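Local coordinates for capsid protein (Penaeus vannamei nodavirus, PDB 5YKZ), which builds the viral shell, its protruding domain, the part described here, forming the dimeric spikes of a shrimp nodavirus, at residues Pro19-Val24 and Val99-Ala104; Gln48-Ala54 and Ser105-Thr110; Gly66-Ile70 and Ser82-Lys86. One frame throughout, in Å; residues are numbered along the deposited sequence.

Contact 1 of 3, residues Pro19-Val24 and Val99-Ala104; sequences PEVSGV and VVLTTA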
loop_
_atom_site.group_PDB
_atom_site.type_symbol
_atom_site.label_atom_id
_atom_site.label_comp_id
_atom_site.label_asym_id
_atom_site.label_seq_id
_atom_site.Cartn_x
_atom_site.Cartn_y
_atom_site.Cartn_z
ATOM N N PRO B 19 -17.025 -3.739 9.464
ATOM C CA PRO B 19 -17.916 -3.290 10.553
ATOM C C PRO B 19 -19.362 -3.210 10.162
ATOM O O PRO B 19 -19.721 -2.849 9.073
ATOM C CB PRO B 19 -17.380 -1.900 10.915
ATOM C CG PRO B 19 -15.988 -1.863 10.385
ATOM C CD PRO B 19 -15.955 -2.755 9.189
ATOM N N GLU B 20 -20.220 -3.507 11.159
ATOM C CA GLU B 20 -21.644 -3.602 10.871
ATOM C C GLU B 20 -22.356 -2.294 10.917
ATOM O O GLU B 20 -23.454 -2.185 10.342
ATOM C CB GLU B 20 -22.364 -4.596 11.796
ATOM C CG GLU B 20 -21.892 -6.015 11.579
ATOM C CD GLU B 20 -22.365 -6.623 10.288
ATOM O OE1 GLU B 20 -21.688 -7.555 9.792
ATOM O OE2 GLU B 20 -23.446 -6.255 9.783
ATOM N N VAL B 21 -21.876 -1.362 11.644
ATOM C CA VAL B 21 -22.586 -0.083 11.854
ATOM C C VAL B 21 -21.779 1.136 11.314
ATOM O O VAL B 21 -20.584 1.295 11.684
ATOM C CB VAL B 21 -22.945 0.166 13.345
ATOM C CG1 VAL B 21 -23.681 1.528 13.545
ATOM C CG2 VAL B 21 -23.784 -1.003 13.848
ATOM N N SER B 22 -22.391 1.960 10.476
ATOM C CA SER B 22 -21.718 3.065 9.880
ATOM C C SER B 22 -21.152 3.973 10.888
ATOM O O SER B 22 -21.899 4.428 11.831
ATOM C CB SER B 22 -22.710 3.838 8.981
ATOM O OG SER B 22 -23.094 2.987 7.955
ATOM N N GLY B 23 -19.895 4.340 10.758
ATOM C CA GLY B 23 -19.330 5.322 11.591
ATOM C C GLY B 23 -18.929 4.890 13.003
ATOM O O GLY B 23 -18.414 5.724 13.754
ATOM N N VAL B 24 -19.113 3.661 13.372
ATOM C CA VAL B 24 -18.837 3.116 14.705
ATOM C C VAL B 24 -17.617 2.190 14.572
ATOM O O VAL B 24 -17.745 1.158 13.991
ATOM C CB VAL B 24 -20.042 2.405 15.284
ATOM C CG1 VAL B 24 -19.653 1.861 16.649
ATOM C CG2 VAL B 24 -21.222 3.376 15.474
ATOM N N VAL B 99 -11.008 0.020 13.691
ATOM C CA VAL B 99 -11.339 0.124 12.256
ATOM C C VAL B 99 -12.712 0.683 12.131
ATOM O O VAL B 99 -13.655 0.247 12.818
ATOM C CB VAL B 99 -11.302 -1.262 11.624
ATOM C CG1 VAL B 99 -11.630 -1.108 10.136
ATOM C CG2 VAL B 99 -9.962 -1.956 11.770
ATOM N N VAL B 100 -12.879 1.692 11.308
ATOM C CA VAL B 100 -14.148 2.342 11.127
ATOM C C VAL B 100 -14.458 2.523 9.667
ATOM O O VAL B 100 -13.564 2.913 8.860
ATOM C CB VAL B 100 -14.229 3.681 11.870
ATOM C CG1 VAL B 100 -13.205 4.612 11.440
ATOM C CG2 VAL B 100 -15.658 4.286 11.827
ATOM N N LEU B 101 -15.670 2.173 9.282
ATOM C CA LEU B 101 -16.173 2.276 7.908
ATOM C C LEU B 101 -17.265 3.338 7.911
ATOM O O LEU B 101 -18.236 3.209 8.685
ATOM C CB LEU B 101 -16.742 0.990 7.490
ATOM C CG LEU B 101 -16.957 0.565 6.098
ATOM C CD1 LEU B 101 -15.750 0.752 5.196
ATOM C CD2 LEU B 101 -17.437 -0.895 5.989
ATOM N N THR B 102 -17.168 4.342 7.089
ATOM C CA THR B 102 -18.134 5.473 7.148
ATOM C C THR B 102 -19.495 5.021 6.705
ATOM O O THR B 102 -20.516 5.497 7.346
ATOM C CB THR B 102 -17.606 6.620 6.317
ATOM O OG1 THR B 102 -16.324 7.008 6.824
ATOM C CG2 THR B 102 -18.523 7.846 6.272
ATOM N N THR B 103 -19.638 4.215 5.704
ATOM C CA THR B 103 -20.857 3.664 5.256
ATOM C C THR B 103 -20.711 2.177 5.329
ATOM O O THR B 103 -19.946 1.574 4.510
ATOM C CB THR B 103 -21.228 4.178 3.881
ATOM O OG1 THR B 103 -21.352 5.579 3.910
ATOM C CG2 THR B 103 -22.567 3.629 3.383
ATOM N N ALA B 104 -21.370 1.493 6.250
ATOM C CA ALA B 104 -21.153 0.079 6.473
ATOM C C ALA B 104 -21.686 -0.813 5.407
ATOM O O ALA B 104 -21.249 -1.988 5.321
ATOM C CB ALA B 104 -21.687 -0.328 7.843
HETATM O O HOH W 1 -19.226 -3.593 6.494
HETATM O O HOH W 2 -17.674 1.324 11.198
#
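Two direct hydrogen bonds show how a tight turn can be fastened to the end of a strand. The hydroxyl of Ser-22 accepts from the backbone of Ala-104 (N to OG 2.8 Å), and the next residue donates in the other direction, Gly-23 N lying 2.9 Å from Leu-101 O; both bonds are almost straight. Ser-22 and Gly-23 are the central residues of a type II beta turn, closed by Val-24 N on Val-21 O at 3.3 Å. Gly-23 has the positive phi that this turn places at its third position, where a CB would be jammed against the carbonyl of Ser-22.

Ordered water extends the polar pattern. Water 2 accepts from Leu-101 N at 2.9 Å and lies 3.0 Å from Val-21 O and 2.8 Å from Val-24 O, so it sits between turn and strand where direct pairing is absent. Water 1 is placed between Pro-19 O (2.7 Å) and Ala-104 O (2.8 Å), a carbonyl that also receives the ammonium of Lys-107.

Packing surrounds these bonds. The CB of Ala-104 points toward the backbone leading into the turn, 3.4 Å from Pro-19 O and 3.6 Å from Glu-20 O, while Val-100 CG2 rests 3.5 Å from Gly-23 C. Pro-19 covers the strand, its CD 4.0 Å from Leu-101 CD2, and Val-99 pairs through its backbone with Glu-26 of the neighbouring strand 26-30. The chemistry implies a join whose polar fastening uses mainly backbone groups plus the Ser-22 hydroxyl and ordered water, with Pro-19 packing on Val-99 and Leu-101.

Contact 2 of 3, residues Gln48-Ala54 and Ser105-Thr110; sequences QNFQSEA and SKKQTT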
loop_
_atom_site.group_PDB
_atom_site.type_symbol
_atom_site.label_atom_id
_atom_site.label_comp_id
_atom_site.label_asym_id
_atom_site.label_seq_id
_atom_site.Cartn_x
_atom_site.Cartn_y
_atom_site.Cartn_z
ATOM N N GLN B 48 -11.453 -4.917 -6.750
ATOM C CA GLN B 48 -12.709 -4.533 -6.060
ATOM C C GLN B 48 -13.551 -3.698 -6.877
ATOM O O GLN B 48 -13.096 -2.799 -7.577
ATOM C CB GLN B 48 -12.379 -3.844 -4.706
ATOM C CG GLN B 48 -11.678 -4.747 -3.748
ATOM C CD GLN B 48 -12.474 -5.938 -3.397
ATOM O OE1 GLN B 48 -13.596 -5.758 -2.880
ATOM N NE2 GLN B 48 -11.959 -7.066 -3.601
ATOM N N ASN B 49 -14.883 -3.915 -6.786
ATOM C CA ASN B 49 -15.858 -3.031 -7.372
ATOM C C ASN B 49 -16.501 -2.207 -6.306
ATOM O O ASN B 49 -17.471 -2.645 -5.672
ATOM C CB ASN B 49 -16.914 -3.791 -8.155
ATOM C CG ASN B 49 -17.904 -2.877 -8.727
ATOM O OD1 ASN B 49 -17.793 -1.687 -8.724
ATOM N ND2 ASN B 49 -18.928 -3.487 -9.381
ATOM N N PHE B 50 -15.935 -1.027 -6.033
ATOM C CA PHE B 50 -16.452 -0.125 -4.999
ATOM C C PHE B 50 -17.686 0.582 -5.457
ATOM O O PHE B 50 -18.221 1.335 -4.632
ATOM C CB PHE B 50 -15.348 0.894 -4.590
ATOM C CG PHE B 50 -14.139 0.281 -3.984
ATOM C CD1 PHE B 50 -14.157 -0.196 -2.656
ATOM C CD2 PHE B 50 -12.934 0.174 -4.644
ATOM C CE1 PHE B 50 -13.053 -0.702 -2.090
ATOM C CE2 PHE B 50 -11.811 -0.338 -4.076
ATOM C CZ PHE B 50 -11.883 -0.801 -2.775
ATOM N N GLN B 51 -18.153 0.373 -6.672
ATOM C CA GLN B 51 -19.346 1.037 -7.256
ATOM C C GLN B 51 -20.412 0.033 -7.462
ATOM O O GLN B 51 -21.376 0.344 -8.241
ATOM C CB GLN B 51 -18.957 1.734 -8.542
ATOM C CG GLN B 51 -17.984 2.859 -8.233
ATOM C CD GLN B 51 -17.582 3.727 -9.438
ATOM O OE1 GLN B 51 -18.105 3.587 -10.532
ATOM N NE2 GLN B 51 -16.577 4.547 -9.238
ATOM N N SER B 52 -20.445 -1.052 -6.769
ATOM C CA SER B 52 -21.495 -2.085 -6.871
ATOM C C SER B 52 -22.787 -1.545 -6.274
ATOM O O SER B 52 -23.850 -2.160 -6.532
ATOM C CB SER B 52 -21.062 -3.367 -6.189
ATOM O OG SER B 52 -20.483 -3.142 -4.926
ATOM N N GLU B 53 -22.766 -0.471 -5.492
ATOM C CA GLU B 53 -23.982 0.192 -4.919
ATOM C C GLU B 53 -23.545 1.593 -4.585
ATOM O O GLU B 53 -22.323 1.942 -4.681
ATOM C CB GLU B 53 -24.496 -0.586 -3.700
ATOM C CG GLU B 53 -23.560 -0.636 -2.486
ATOM C CD GLU B 53 -22.321 -1.465 -2.751
ATOM O OE1 GLU B 53 -22.392 -2.662 -3.073
ATOM O OE2 GLU B 53 -21.197 -0.903 -2.605
ATOM N N ALA B 54 -24.502 2.476 -4.267
ATOM C CA ALA B 54 -24.195 3.827 -3.968
ATOM C C ALA B 54 -23.381 3.952 -2.713
ATOM O O ALA B 54 -23.415 3.135 -1.869
ATOM C CB ALA B 54 -25.494 4.659 -3.886
ATOM N N SER B 105 -22.591 -0.353 4.561
ATOM C CA SER B 105 -23.108 -1.130 3.480
ATOM C C SER B 105 -22.126 -1.347 2.334
ATOM O O SER B 105 -22.415 -2.052 1.399
ATOM C CB SER B 105 -24.417 -0.512 2.972
ATOM O OG SER B 105 -24.278 0.806 2.677
ATOM N N LYS B 106 -20.931 -0.724 2.438
ATOM C CA LYS B 106 -19.861 -0.931 1.474
ATOM C C LYS B 106 -19.097 -2.153 1.942
ATOM O O LYS B 106 -18.228 -2.047 2.816
ATOM C CB LYS B 106 -18.984 0.317 1.369
ATOM C CG LYS B 106 -19.723 1.593 1.061
ATOM C CD LYS B 106 -20.465 1.567 -0.265
ATOM C CE LYS B 106 -19.522 1.442 -1.435
ATOM N NZ LYS B 106 -20.259 1.564 -2.709
ATOM N N LYS B 107 -19.465 -3.305 1.405
ATOM C CA LYS B 107 -18.978 -4.589 1.894
ATOM C C LYS B 107 -17.778 -5.116 1.120
ATOM O O LYS B 107 -17.447 -6.319 1.186
ATOM C CB LYS B 107 -20.105 -5.667 1.859
ATOM C CG LYS B 107 -21.384 -5.341 2.581
ATOM C CD LYS B 107 -21.030 -5.071 4.010
ATOM C CE LYS B 107 -22.346 -5.014 4.907
ATOM N NZ LYS B 107 -22.065 -4.537 6.256
ATOM N N GLN B 108 -17.126 -4.217 0.359
ATOM C CA GLN B 108 -15.943 -4.585 -0.419
ATOM C C GLN B 108 -14.854 -5.062 0.552
ATOM O O GLN B 108 -14.871 -4.803 1.736
ATOM C CB GLN B 108 -15.444 -3.377 -1.225
ATOM C CG GLN B 108 -16.381 -3.023 -2.365
ATOM C CD GLN B 108 -17.620 -2.217 -1.987
ATOM O OE1 GLN B 108 -17.718 -1.739 -0.876
ATOM N NE2 GLN B 108 -18.575 -2.136 -2.928
ATOM N N THR B 109 -13.855 -5.754 -0.005
ATOM C CA THR B 109 -12.766 -6.335 0.752
ATOM C C THR B 109 -11.497 -5.573 0.509
ATOM O O THR B 109 -11.023 -5.455 -0.643
ATOM C CB THR B 109 -12.555 -7.794 0.375
ATOM O OG1 THR B 109 -13.754 -8.555 0.666
ATOM C CG2 THR B 109 -11.454 -8.422 1.201
ATOM N N THR B 110 -10.935 -5.054 1.591
ATOM C CA THR B 110 -9.605 -4.419 1.545
ATOM C C THR B 110 -8.810 -5.040 2.680
ATOM O O THR B 110 -9.329 -5.791 3.504
ATOM C CB THR B 110 -9.667 -2.918 1.634
ATOM O OG1 THR B 110 -10.024 -2.508 2.941
ATOM C CG2 THR B 110 -10.608 -2.325 0.599
HETATM O O HOH W 3 -20.949 -4.066 -1.053
HETATM O O HOH W 4 -24.961 1.656 0.012
#
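Side-chain shape decides how these two loops meet. Lys-106 begins sideways to the opposing loop, but three successive m torsions followed by a t bend its end back, so that NZ forms a salt bridge with Glu-53 OE2 at 2.6 Å and donates to Phe-50 O at 2.8 Å; Gly-55 O is a further partner. Glu-53 answers with chi1 p and chi2 m, a folded form that divides its carboxylate: OE2 also accepts from Gln-108 NE2 at 2.9 Å, whereas OE1 takes the hydroxyl of Ser-52 (OG 2.7 Å away) and water 3, which in turn accepts from Lys-107 N.

Gln-108, with chi1 m and chi2 p, directs its amide beneath the turn, where NE2 additionally reaches Asn-49 O at 3.0 Å. Its CG lies 3.6 Å from Phe-50 CD1. Gln-48 curls through m, m to bring OE1 within 2.9 Å of Thr-109 N, a hydrogen bond from backbone to side chain. The Phe-50 ring meets Thr-110 CG2 at its edge, 3.9 Å from CZ, and Phe-45 edge-to-face.

Gln-48 continues the sheet into an antiparallel strand of the second subunit, placing the 48-54 loop at the dimer interface. An Asx turn, Asn-49 OD1 accepting from Gln-51 N, and a type I turn from Asn-49 to Ser-52 shape this loop; buried Lys-106 and Gln-108 join it to the loop between strands 95-101 and 111-118, a loop-to-loop contact of an all-beta spike domain.

Contact 3 of 3, residues Gly66-Ile70 and Ser82-Lys86; sequences GEGTI and SGFIK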
loop_
_atom_site.group_PDB
_atom_site.type_symbol
_atom_site.label_atom_id
_atom_site.label_comp_id
_atom_site.label_asym_id
_atom_site.label_seq_id
_atom_site.Cartn_x
_atom_site.Cartn_y
_atom_site.Cartn_z
ATOM N N GLY B 66 -0.027 2.213 19.139
ATOM C CA GLY B 66 0.973 2.254 18.048
ATOM C C GLY B 66 0.902 3.505 17.249
ATOM O O GLY B 66 0.223 4.446 17.675
ATOM N N GLU B 67 1.605 3.563 16.133
ATOM C CA GLU B 67 1.747 4.776 15.385
ATOM C C GLU B 67 1.124 4.643 14.007
ATOM O O GLU B 67 1.086 3.523 13.411
ATOM C CB GLU B 67 3.212 5.158 15.269
ATOM C CG GLU B 67 3.833 5.412 16.644
ATOM C CD GLU B 67 4.194 4.153 17.388
ATOM O OE1 GLU B 67 3.898 4.017 18.550
ATOM O OE2 GLU B 67 4.790 3.224 16.752
ATOM N N GLY B 68 0.623 5.720 13.461
ATOM C CA GLY B 68 0.095 5.802 12.178
ATOM C C GLY B 68 -1.376 5.458 12.043
ATOM O O GLY B 68 -2.000 4.983 12.990
ATOM N N THR B 69 -1.883 5.753 10.875
ATOM C CA THR B 69 -3.266 5.510 10.483
ATOM C C THR B 69 -3.265 5.022 9.028
ATOM O O THR B 69 -2.621 5.667 8.194
ATOM C CB THR B 69 -4.117 6.756 10.512
ATOM O OG1 THR B 69 -4.133 7.290 11.885
ATOM C CG2 THR B 69 -5.595 6.570 10.114
ATOM N N ILE B 70 -3.995 3.965 8.716
ATOM C CA ILE B 70 -4.273 3.587 7.303
ATOM C C ILE B 70 -5.570 4.200 6.889
ATOM O O ILE B 70 -6.573 4.096 7.605
ATOM C CB ILE B 70 -4.249 2.048 7.143
ATOM C CG1 ILE B 70 -2.830 1.597 7.173
ATOM C CG2 ILE B 70 -4.911 1.680 5.864
ATOM C CD1 ILE B 70 -2.661 0.064 7.154
ATOM N N SER B 82 -3.401 5.105 1.618
ATOM C CA SER B 82 -2.151 5.630 2.143
ATOM C C SER B 82 -2.062 5.367 3.644
ATOM O O SER B 82 -3.033 4.879 4.290
ATOM C CB SER B 82 -2.091 7.107 1.864
ATOM O OG SER B 82 -0.728 7.553 1.963
ATOM N N GLY B 83 -0.933 5.726 4.193
ATOM C CA GLY B 83 -0.627 5.489 5.589
ATOM C C GLY B 83 0.003 4.184 5.858
ATOM O O GLY B 83 -0.200 3.233 5.117
ATOM N N PHE B 84 0.758 4.141 6.948
ATOM C CA PHE B 84 1.372 2.920 7.376
ATOM C C PHE B 84 1.403 2.916 8.878
ATOM O O PHE B 84 1.608 3.987 9.535
ATOM C CB PHE B 84 2.787 2.726 6.788
ATOM C CG PHE B 84 3.695 3.939 6.829
ATOM C CD1 PHE B 84 4.530 4.216 7.857
ATOM C CD2 PHE B 84 3.759 4.778 5.751
ATOM C CE1 PHE B 84 5.352 5.297 7.866
ATOM C CE2 PHE B 84 4.619 5.806 5.718
ATOM C CZ PHE B 84 5.361 6.115 6.748
ATOM N N ILE B 85 1.137 1.792 9.472
ATOM C CA ILE B 85 1.024 1.599 10.925
ATOM C C ILE B 85 2.224 0.864 11.436
ATOM O O ILE B 85 2.653 -0.152 10.863
ATOM C CB ILE B 85 -0.276 0.807 11.232
ATOM C CG1 ILE B 85 -1.467 1.677 11.024
ATOM C CG2 ILE B 85 -0.219 0.262 12.666
ATOM C CD1 ILE B 85 -2.806 0.943 11.010
ATOM N N LYS B 86 2.792 1.314 12.529
ATOM C CA LYS B 86 3.784 0.600 13.298
ATOM C C LYS B 86 3.114 0.138 14.565
ATOM O O LYS B 86 2.529 0.934 15.288
ATOM C CB LYS B 86 4.976 1.488 13.619
ATOM C CG LYS B 86 6.057 0.922 14.506
ATOM C CD LYS B 86 6.614 -0.434 14.149
ATOM C CE LYS B 86 7.335 -0.306 12.867
ATOM N NZ LYS B 86 8.450 0.639 12.846
#
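Where regular pairing lapses in a hairpin, close CA-H...O contacts can take its place, as residues 82 to 86 illustrate. At Ser-82 the carbonyl oxygen faces Ile-70 CA at 3.5 Å. Gly-83 follows, its CA 3.3 Å from Thr-69 O; a CB here would collide with that same oxygen, so the close approach depends on glycine. Phe-84 turns its CA-to-CB bond away from the other strand, but its carbonyl oxygen receives Gly-68 CA at 3.5 Å, where a CB would again clash. Ile-85 brings its CA to 3.1 Å from Glu-67 O and its CD1 to 3.9 Å from Ile-70 CG1, the apolar side-chain contact between the segments. Regular pairing returns at Lys-86, an antiparallel hydrogen-bonded pair with Glu-67: N to O is 2.9 Å in both directions. Lys-86 CG lies 3.5 Å from Glu-67 OE2, but the side chain then turns away, NZ making a salt bridge to Asp-7 and a hydrogen bond to Val-8 O, both of the second subunit.

Within the sheet, strand 79-88 is flanked on its other edge by strand 38-48 (backbone hydrogen bonds between Ile-85 and Leu-41) and strand 66-73 by strand 58-63 (likewise Ile-70 and Ala-61).

How the contacts relate
Contacts 1 and 3 reach the same antiparallel sheet, in which strand 58-63 lies between strands 66-73 and 95-101. Contacts 1 and 2 are neighbours, their centres 13 Å apart, and touch through Leu-101 CD2 and Lys-106 O at 3.5 Å; their segments alternate in the order 19-24, 48-54, 99-104, 105-110, so the two contacts cross along the chain. Contact 3, a local hairpin, is nested inside both, with centres about 19 Å from contact 1 and 23 Å from contact 2. Contacts 2 and 3 lie on opposite sides of the chain's centre, yet both touch the second subunit, consistent with a dimer interface that spans much of the spike domain.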